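Local structure of AlyGC (Glaciecola chathamensis, 5GKD) at residues E459-V473 against T482-F496. The protein cleaves alginate as a lyase of polysaccharide lyase family 6, probably by beta-elimination, and binds calcium. Numbering follows the deposited sequence.
Sequences ETGDVLVLQAGEYWV and TLTIRAQEKGSAVIF
F496 lies over W472 in an offset stack, the phenyl and the six-membered indole ring 4.3 Å apart between centroids and inclined by 20°. The overlap starts at the root of the side chain: F496 CB sits over the indole face, 3.7 Å from the centroid of the six-membered ring, and CG turns anti to the carbonyl carbon (chi1 -70°), which carries the phenyl across toward the W472 CE2-CZ2 bond. E470 comes in at the rim of the phenyl, its CG in the ring plane, its carboxylate nearly perpendicular to the ring and OE2 3.6 Å from F496 CE2, while its OE1 takes a weak bond from W472 NE1 in the indole plane.

Aromatic side chains at equivalent positions of successive coils stack here, as in other right-handed parallel beta-helices of the pectate lyase-like fold. Strand 462-466 pairs in parallel with 482-487, and 469-473 with 493-496, the axes of each pair approaching to 4.6 Å at their closest.

On the inward face, L466 spans the bend between the two strand pairs. Its CD1 touches I485 CG2 at 3.8 Å and I495 CD1 at 4.1 Å, and its CB meets A493 CB; L451 of helix 450-457 packs against it too. At the turn from E489 to S492, a water donates to L466 O and S492 OG and accepts from E489 N, tying the turn to the neighbouring coil.

Two residues earlier on the same strand, L464 spreads both methyls against L483, with CD2 3.9 Å from L483 CD2, and I455 of the same helix touches both leucines.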
ATOM      1  N   GLU A 459      -3.760  28.439  -5.168  1.00 30.95           N
ATOM      2  CA  GLU A 459      -3.037  27.988  -6.347  1.00 36.33           C
ATOM      3  C   GLU A 459      -1.645  27.538  -5.936  1.00 31.35           C
ATOM      4  O   GLU A 459      -1.173  27.867  -4.849  1.00 33.61           O
ATOM      5  CB  GLU A 459      -2.943  29.096  -7.398  1.00 35.48           C
ATOM      6  CG  GLU A 459      -4.271  29.411  -8.065  1.00 42.48           C
ATOM      7  CD  GLU A 459      -4.247  30.733  -8.825  1.00 56.34           C
ATOM      8  OE1 GLU A 459      -4.951  30.835  -9.856  1.00 58.90           O
ATOM      9  OE2 GLU A 459      -3.525  31.668  -8.390  1.00 50.14           O
ATOM     10  N   THR A 460      -0.994  26.765  -6.811  1.00 31.82           N
ATOM     11  CA  THR A 460       0.264  26.128  -6.438  1.00 25.70           C
ATOM     12  C   THR A 460       1.333  27.188  -6.224  1.00 26.21           C
ATOM     13  O   THR A 460       1.466  28.127  -7.010  1.00 31.55           O
ATOM     14  CB  THR A 460       0.698  25.094  -7.500  1.00 28.41           C
ATOM     15  OG1 THR A 460       1.694  24.228  -6.935  1.00 26.69           O
ATOM     16  CG2 THR A 460       1.280  25.755  -8.772  1.00 23.80           C
ATOM     17  N   GLY A 461       2.081  27.055  -5.132  1.00 27.68           N
ATOM     18  CA  GLY A 461       3.054  28.057  -4.752  1.00 25.57           C
ATOM     19  C   GLY A 461       2.539  29.117  -3.793  1.00 28.01           C
ATOM     20  O   GLY A 461       3.339  29.906  -3.293  1.00 29.24           O
ATOM     21  N   ASP A 462       1.241  29.147  -3.506  1.00 30.19           N
ATOM     22  CA  ASP A 462       0.681  30.195  -2.659  1.00 30.05           C
ATOM     23  C   ASP A 462       1.124  30.031  -1.208  1.00 31.50           C
ATOM     24  O   ASP A 462       1.621  28.978  -0.800  1.00 28.40           O
ATOM     25  CB  ASP A 462      -0.843  30.184  -2.731  1.00 25.93           C
ATOM     26  CG  ASP A 462      -1.360  30.809  -3.998  1.00 34.17           C
ATOM     27  OD1 ASP A 462      -0.532  31.386  -4.731  1.00 35.61           O
ATOM     28  OD2 ASP A 462      -2.582  30.730  -4.262  1.00 36.31           O
ATOM     29  N   VAL A 463       0.932  31.095  -0.423  1.00 31.59           N
ATOM     30  CA  VAL A 463       1.231  31.095   1.009  1.00 28.07           C
ATOM     31  C   VAL A 463      -0.031  31.495   1.755  1.00 32.88           C
ATOM     32  O   VAL A 463      -0.551  32.597   1.563  1.00 31.02           O
ATOM     33  CB  VAL A 463       2.393  32.032   1.364  1.00 29.79           C
ATOM     34  CG1 VAL A 463       2.635  32.036   2.869  1.00 33.12           C
ATOM     35  CG2 VAL A 463       3.651  31.619   0.635  1.00 28.03           C
ATOM     36  N   LEU A 464      -0.526  30.599   2.597  1.00 31.65           N
ATOM     37  CA  LEU A 464      -1.674  30.880   3.443  1.00 32.00           C
ATOM     38  C   LEU A 464      -1.179  31.481   4.757  1.00 36.52           C
ATOM     39  O   LEU A 464      -0.320  30.899   5.427  1.00 35.02           O
ATOM     40  CB  LEU A 464      -2.482  29.606   3.695  1.00 34.41           C
ATOM     41  CG  LEU A 464      -3.516  29.103   2.666  1.00 34.97           C
ATOM     42  CD1 LEU A 464      -3.003  29.135   1.243  1.00 36.65           C
ATOM     43  CD2 LEU A 464      -4.004  27.691   3.014  1.00 31.79           C
ATOM     44  N   VAL A 465      -1.706  32.656   5.108  1.00 38.22           N
ATOM     45  CA  VAL A 465      -1.301  33.396   6.299  1.00 37.49           C
ATOM     46  C   VAL A 465      -2.481  33.375   7.261  1.00 37.17           C
ATOM     47  O   VAL A 465      -3.471  34.089   7.061  1.00 35.93           O
ATOM     48  CB  VAL A 465      -0.868  34.827   5.966  1.00 36.39           C
ATOM     49  CG1 VAL A 465      -0.220  35.467   7.170  1.00 39.54           C
ATOM     50  CG2 VAL A 465       0.086  34.819   4.791  1.00 33.91           C
ATOM     51  N   LEU A 466      -2.390  32.544   8.297  1.00 35.84           N
ATOM     52  CA  LEU A 466      -3.493  32.365   9.232  1.00 36.86           C
ATOM     53  C   LEU A 466      -3.458  33.466  10.282  1.00 41.32           C
ATOM     54  O   LEU A 466      -2.430  33.687  10.934  1.00 39.70           O
ATOM     55  CB  LEU A 466      -3.424  30.998   9.915  1.00 37.06           C
ATOM     56  CG  LEU A 466      -3.027  29.758   9.120  1.00 37.69           C
ATOM     57  CD1 LEU A 466      -2.988  28.537  10.021  1.00 31.62           C
ATOM     58  CD2 LEU A 466      -3.969  29.538   7.965  1.00 33.59           C
ATOM     59  N   GLN A 467      -4.580  34.156  10.444  1.00 40.33           N
ATOM     60  CA  GLN A 467      -4.686  35.136  11.506  1.00 39.79           C
ATOM     61  C   GLN A 467      -4.832  34.419  12.844  1.00 41.46           C
ATOM     62  O   GLN A 467      -5.083  33.212  12.905  1.00 36.56           O
ATOM     63  CB  GLN A 467      -5.863  36.067  11.241  1.00 42.84           C
ATOM     64  CG  GLN A 467      -5.837  36.698   9.849  1.00 46.09           C
ATOM     65  CD  GLN A 467      -7.212  37.162   9.388  1.00 56.64           C
ATOM     66  OE1 GLN A 467      -8.237  36.660   9.851  1.00 62.75           O
ATOM     67  NE2 GLN A 467      -7.241  38.109   8.459  1.00 62.55           N
ATOM     68  N   ALA A 468      -4.653  35.172  13.925  1.00 38.57           N
ATOM     69  CA  ALA A 468      -4.681  34.586  15.257  1.00 36.27           C
ATOM     70  C   ALA A 468      -6.037  33.960  15.543  1.00 33.52           C
ATOM     71  O   ALA A 468      -7.069  34.446  15.080  1.00 39.28           O
ATOM     72  CB  ALA A 468      -4.362  35.654  16.301  1.00 41.34           C
ATOM     73  N   GLY A 469      -6.033  32.861  16.284  1.00 36.84           N
ATOM     74  CA  GLY A 469      -7.273  32.230  16.674  1.00 35.81           C
ATOM     75  C   GLY A 469      -7.191  30.722  16.548  1.00 36.15           C
ATOM     76  O   GLY A 469      -6.107  30.143  16.522  1.00 39.93           O
ATOM     77  N   GLU A 470      -8.365  30.098  16.460  1.00 35.70           N
ATOM     78  CA  GLU A 470      -8.522  28.650  16.523  1.00 38.56           C
ATOM     79  C   GLU A 470      -9.017  28.126  15.180  1.00 39.53           C
ATOM     80  O   GLU A 470      -9.974  28.661  14.616  1.00 40.00           O
ATOM     81  CB  GLU A 470      -9.496  28.255  17.646  1.00 34.86           C
ATOM     82  CG  GLU A 470      -8.952  28.524  19.060  1.00 39.10           C
ATOM     83  CD  GLU A 470      -9.824  27.954  20.186  1.00 41.84           C
ATOM     84  OE1 GLU A 470     -11.041  27.769  19.994  1.00 37.73           O
ATOM     85  OE2 GLU A 470      -9.279  27.672  21.277  1.00 43.35           O
ATOM     86  N   TYR A 471      -8.374  27.076  14.673  1.00 37.69           N
ATOM     87  CA  TYR A 471      -8.761  26.458  13.403  1.00 38.57           C
ATOM     88  C   TYR A 471      -9.154  25.016  13.676  1.00 32.71           C
ATOM     89  O   TYR A 471      -8.287  24.165  13.891  1.00 35.25           O
ATOM     90  CB  TYR A 471      -7.631  26.531  12.388  1.00 33.54           C
ATOM     91  CG  TYR A 471      -7.288  27.938  12.000  1.00 35.90           C
ATOM     92  CD1 TYR A 471      -6.456  28.715  12.798  1.00 35.31           C
ATOM     93  CD2 TYR A 471      -7.799  28.498  10.846  1.00 34.39           C
ATOM     94  CE1 TYR A 471      -6.141  30.001  12.448  1.00 34.08           C
ATOM     95  CE2 TYR A 471      -7.495  29.789  10.491  1.00 34.81           C
ATOM     96  CZ  TYR A 471      -6.669  30.536  11.292  1.00 35.64           C
ATOM     97  OH  TYR A 471      -6.358  31.826  10.933  1.00 41.07           O
ATOM     98  N   TRP A 472     -10.452  24.750  13.683  1.00 33.55           N
ATOM     99  CA  TRP A 472     -10.966  23.414  13.922  1.00 33.86           C
ATOM    100  C   TRP A 472     -11.092  22.706  12.579  1.00 39.86           C
ATOM    101  O   TRP A 472     -11.575  23.292  11.607  1.00 39.89           O
ATOM    102  CB  TRP A 472     -12.311  23.481  14.654  1.00 36.52           C
ATOM    103  CG  TRP A 472     -12.141  23.977  16.059  1.00 36.24           C
ATOM    104  CD1 TRP A 472     -12.070  25.272  16.462  1.00 36.54           C
ATOM    105  CD2 TRP A 472     -11.959  23.179  17.237  1.00 35.05           C
ATOM    106  NE1 TRP A 472     -11.866  25.337  17.826  1.00 40.55           N
ATOM    107  CE2 TRP A 472     -11.797  24.065  18.323  1.00 36.65           C
ATOM    108  CE3 TRP A 472     -11.925  21.802  17.479  1.00 32.48           C
ATOM    109  CZ2 TRP A 472     -11.607  23.621  19.627  1.00 33.86           C
ATOM    110  CZ3 TRP A 472     -11.743  21.362  18.770  1.00 30.20           C
ATOM    111  CH2 TRP A 472     -11.585  22.269  19.832  1.00 33.04           C
ATOM    112  N   VAL A 473     -10.635  21.463  12.517  1.00 36.37           N
ATOM    113  CA  VAL A 473     -10.463  20.775  11.242  1.00 32.43           C
ATOM    114  C   VAL A 473     -11.233  19.468  11.308  1.00 29.15           C
ATOM    115  O   VAL A 473     -10.741  18.474  11.852  1.00 34.41           O
ATOM    116  CB  VAL A 473      -8.986  20.544  10.907  1.00 33.27           C
ATOM    117  CG1 VAL A 473      -8.864  19.814   9.597  1.00 31.15           C
ATOM    118  CG2 VAL A 473      -8.267  21.876  10.828  1.00 32.42           C
ATOM    119  N   THR A 482       1.671  22.781  -4.329  1.00 24.12           N
ATOM    120  CA  THR A 482       2.730  23.294  -3.468  1.00 22.54           C
ATOM    121  C   THR A 482       2.166  24.443  -2.636  1.00 27.10           C
ATOM    122  O   THR A 482       1.587  25.389  -3.181  1.00 25.30           O
ATOM    123  CB  THR A 482       3.937  23.746  -4.297  1.00 22.88           C
ATOM    124  OG1 THR A 482       4.510  22.610  -4.979  1.00 24.82           O
ATOM    125  CG2 THR A 482       4.991  24.385  -3.412  1.00 20.85           C
ATOM    126  N   LEU A 483       2.314  24.350  -1.319  1.00 25.73           N
ATOM    127  CA  LEU A 483       1.617  25.284  -0.442  1.00 26.21           C
ATOM    128  C   LEU A 483       2.431  25.538   0.815  1.00 26.05           C
ATOM    129  O   LEU A 483       3.083  24.629   1.331  1.00 27.39           O
ATOM    130  CB  LEU A 483       0.237  24.737  -0.061  1.00 26.21           C
ATOM    131  CG  LEU A 483      -0.871  25.748   0.205  1.00 32.23           C
ATOM    132  CD1 LEU A 483      -1.372  26.353  -1.105  1.00 29.52           C
ATOM    133  CD2 LEU A 483      -2.007  25.092   0.976  1.00 35.68           C
ATOM    134  N   THR A 484       2.383  26.775   1.304  1.00 30.23           N
ATOM    135  CA  THR A 484       2.938  27.149   2.600  1.00 27.86           C
ATOM    136  C   THR A 484       1.801  27.589   3.511  1.00 28.94           C
ATOM    137  O   THR A 484       0.982  28.429   3.126  1.00 34.73           O
ATOM    138  CB  THR A 484       3.972  28.273   2.471  1.00 28.28           C
ATOM    139  OG1 THR A 484       5.084  27.822   1.689  1.00 31.12           O
ATOM    140  CG2 THR A 484       4.480  28.684   3.834  1.00 29.93           C
ATOM    141  N   ILE A 485       1.741  27.017   4.706  1.00 26.19           N
ATOM    142  CA  ILE A 485       0.794  27.430   5.733  1.00 27.79           C
ATOM    143  C   ILE A 485       1.584  28.168   6.812  1.00 30.61           C
ATOM    144  O   ILE A 485       2.390  27.563   7.531  1.00 29.97           O
ATOM    145  CB  ILE A 485       0.019  26.235   6.297  1.00 28.68           C
ATOM    146  CG1 ILE A 485      -0.725  25.527   5.157  1.00 24.42           C
ATOM    147  CG2 ILE A 485      -0.940  26.694   7.372  1.00 27.17           C
ATOM    148  CD1 ILE A 485      -1.614  24.417   5.590  1.00 22.42           C
ATOM    149  N   ARG A 486       1.376  29.481   6.913  1.00 32.69           N
ATOM    150  CA  ARG A 486       2.176  30.352   7.768  1.00 33.68           C
ATOM    151  C   ARG A 486       1.285  31.088   8.756  1.00 33.09           C
ATOM    152  O   ARG A 486       0.270  31.670   8.363  1.00 35.19           O
ATOM    153  CB  ARG A 486       2.961  31.364   6.928  1.00 33.04           C
ATOM    154  CG  ARG A 486       3.756  32.382   7.739  1.00 40.60           C
ATOM    155  CD  ARG A 486       4.467  33.354   6.831  1.00 38.33           C
ATOM    156  NE  ARG A 486       5.396  32.650   5.955  1.00 47.70           N
ATOM    157  CZ  ARG A 486       5.861  33.128   4.803  1.00 48.17           C
ATOM    158  NH1 ARG A 486       5.483  34.331   4.375  1.00 46.04           N
ATOM    159  NH2 ARG A 486       6.704  32.401   4.075  1.00 44.61           N
ATOM    160  N   ALA A 487       1.662  31.074  10.028  1.00 31.51           N
ATOM    161  CA  ALA A 487       0.959  31.883  11.019  1.00 38.21           C
ATOM    162  C   ALA A 487       1.367  33.342  10.871  1.00 37.32           C
ATOM    163  O   ALA A 487       2.553  33.653  10.728  1.00 38.88           O
ATOM    164  CB  ALA A 487       1.263  31.400  12.436  1.00 38.39           C
ATOM    165  N   GLN A 488       0.397  34.211  10.913  1.00 41.45           N
ATOM    166  CA  GLN A 488       0.648  35.617  10.841  1.00 45.09           C
ATOM    167  C   GLN A 488       1.566  35.974  11.994  1.00 42.11           C
ATOM    168  O   GLN A 488       2.486  36.706  11.850  1.00 46.23           O
ATOM    169  CB  GLN A 488      -0.664  36.308  10.957  1.00 45.43           C
ATOM    170  CG  GLN A 488      -0.559  37.757  11.251  1.00 55.58           C
ATOM    171  CD  GLN A 488      -0.735  38.541  10.028  1.00 58.48           C
ATOM    172  OE1 GLN A 488      -1.805  38.587   9.490  1.00 61.28           O
ATOM    173  NE2 GLN A 488       0.313  39.143   9.567  1.00 67.47           N
ATOM    174  N   GLU A 489       1.312  35.403  13.146  1.00 43.79           N
ATOM    175  CA  GLU A 489       2.132  35.625  14.301  1.00 47.96           C
ATOM    176  C   GLU A 489       2.330  34.293  15.028  1.00 46.27           C
ATOM    177  O   GLU A 489       1.406  33.717  15.529  1.00 41.79           O
ATOM    178  CB  GLU A 489       1.478  36.668  15.178  1.00 50.54           C
ATOM    179  CG  GLU A 489       1.994  36.666  16.578  1.00 61.32           C
ATOM    180  CD  GLU A 489       2.871  37.849  16.864  1.00 74.63           C
ATOM    181  OE1 GLU A 489       4.086  37.676  16.794  1.00 80.13           O
ATOM    182  OE2 GLU A 489       2.343  38.935  17.176  1.00 71.63           O
ATOM    183  N   LYS A 490       3.555  33.824  15.055  1.00 47.98           N
ATOM    184  CA  LYS A 490       3.906  32.535  15.642  1.00 56.81           C
ATOM    185  C   LYS A 490       3.299  32.113  16.975  1.00 51.49           C
ATOM    186  O   LYS A 490       3.507  32.768  17.951  1.00 55.39           O
ATOM    187  CB  LYS A 490       5.409  32.448  15.767  1.00 20.00           C
ATOM    188  CG  LYS A 490       5.921  31.064  16.049  1.00 20.00           C
ATOM    189  CD  LYS A 490       7.102  31.093  16.971  1.00 20.00           C
ATOM    190  CE  LYS A 490       8.389  31.243  16.194  1.00 20.00           C
ATOM    191  NZ  LYS A 490       9.557  31.147  17.103  1.00 20.00           N
ATOM    192  N   GLY A 491       2.564  31.006  16.994  1.00 47.13           N
ATOM    193  CA  GLY A 491       2.013  30.484  18.195  1.00 43.35           C
ATOM    194  C   GLY A 491       0.657  31.074  18.397  1.00 44.06           C
ATOM    195  O   GLY A 491       0.019  30.727  19.345  1.00 47.29           O
ATOM    196  N   SER A 492       0.216  31.961  17.526  1.00 41.84           N
ATOM    197  CA  SER A 492      -1.095  32.546  17.685  1.00 42.55           C
ATOM    198  C   SER A 492      -2.153  31.876  16.832  1.00 39.48           C
ATOM    199  O   SER A 492      -3.291  32.196  16.975  1.00 39.85           O
ATOM    200  CB  SER A 492      -1.084  34.040  17.452  1.00 39.52           C
ATOM    201  OG  SER A 492      -0.819  34.323  16.121  1.00 46.96           O
ATOM    202  N   ALA A 493      -1.780  30.954  15.955  1.00 37.96           N
ATOM    203  CA  ALA A 493      -2.762  30.228  15.151  1.00 33.20           C
ATOM    204  C   ALA A 493      -2.724  28.817  15.640  1.00 32.48           C
ATOM    205  O   ALA A 493      -1.755  28.164  15.491  1.00 34.87           O
ATOM    206  CB  ALA A 493      -2.456  30.285  13.688  1.00 35.28           C
ATOM    207  N   VAL A 494      -3.811  28.384  16.226  1.00 33.47           N
ATOM    208  CA  VAL A 494      -3.956  27.080  16.807  1.00 32.11           C
ATOM    209  C   VAL A 494      -4.808  26.203  15.933  1.00 29.90           C
ATOM    210  O   VAL A 494      -5.880  26.555  15.612  1.00 34.93           O
ATOM    211  CB  VAL A 494      -4.568  27.198  18.212  1.00 36.22           C
ATOM    212  CG1 VAL A 494      -4.559  25.879  18.929  1.00 33.22           C
ATOM    213  CG2 VAL A 494      -3.803  28.210  19.026  1.00 37.82           C
ATOM    214  N   ILE A 495      -4.295  25.051  15.550  1.00 33.40           N
ATOM    215  CA  ILE A 495      -5.002  24.125  14.668  1.00 32.19           C
ATOM    216  C   ILE A 495      -5.407  22.905  15.485  1.00 28.88           C
ATOM    217  O   ILE A 495      -4.562  22.267  16.122  1.00 32.06           O
ATOM    218  CB  ILE A 495      -4.144  23.735  13.453  1.00 29.93           C
ATOM    219  CG1 ILE A 495      -3.853  24.973  12.600  1.00 29.87           C
ATOM    220  CG2 ILE A 495      -4.853  22.664  12.625  1.00 28.35           C
ATOM    221  CD1 ILE A 495      -2.534  24.909  11.805  1.00 30.37           C
ATOM    222  N   PHE A 496      -6.701  22.595  15.482  1.00 33.84           N
ATOM    223  CA  PHE A 496      -7.241  21.470  16.240  1.00 28.24           C
ATOM    224  C   PHE A 496      -7.726  20.401  15.276  1.00 32.19           C
ATOM    225  O   PHE A 496      -8.840  20.514  14.745  1.00 32.46           O
ATOM    226  CB  PHE A 496      -8.398  21.910  17.139  1.00 31.08           C
ATOM    227  CG  PHE A 496      -8.002  22.768  18.294  1.00 32.93           C
ATOM    228  CD1 PHE A 496      -7.373  22.229  19.398  1.00 34.82           C
ATOM    229  CD2 PHE A 496      -8.298  24.112  18.298  1.00 37.21           C
ATOM    230  CE1 PHE A 496      -7.034  23.021  20.468  1.00 35.34           C
ATOM    231  CE2 PHE A 496      -7.958  24.909  19.377  1.00 38.09           C
ATOM    232  CZ  PHE A 496      -7.327  24.361  20.454  1.00 34.76           C
TER
HETATM  233  O   HOH W   1       4.117  27.887  -1.025  1.00 27.36           O
HETATM  234  O   HOH W   2      -1.274  34.431  13.526  1.00 45.44           O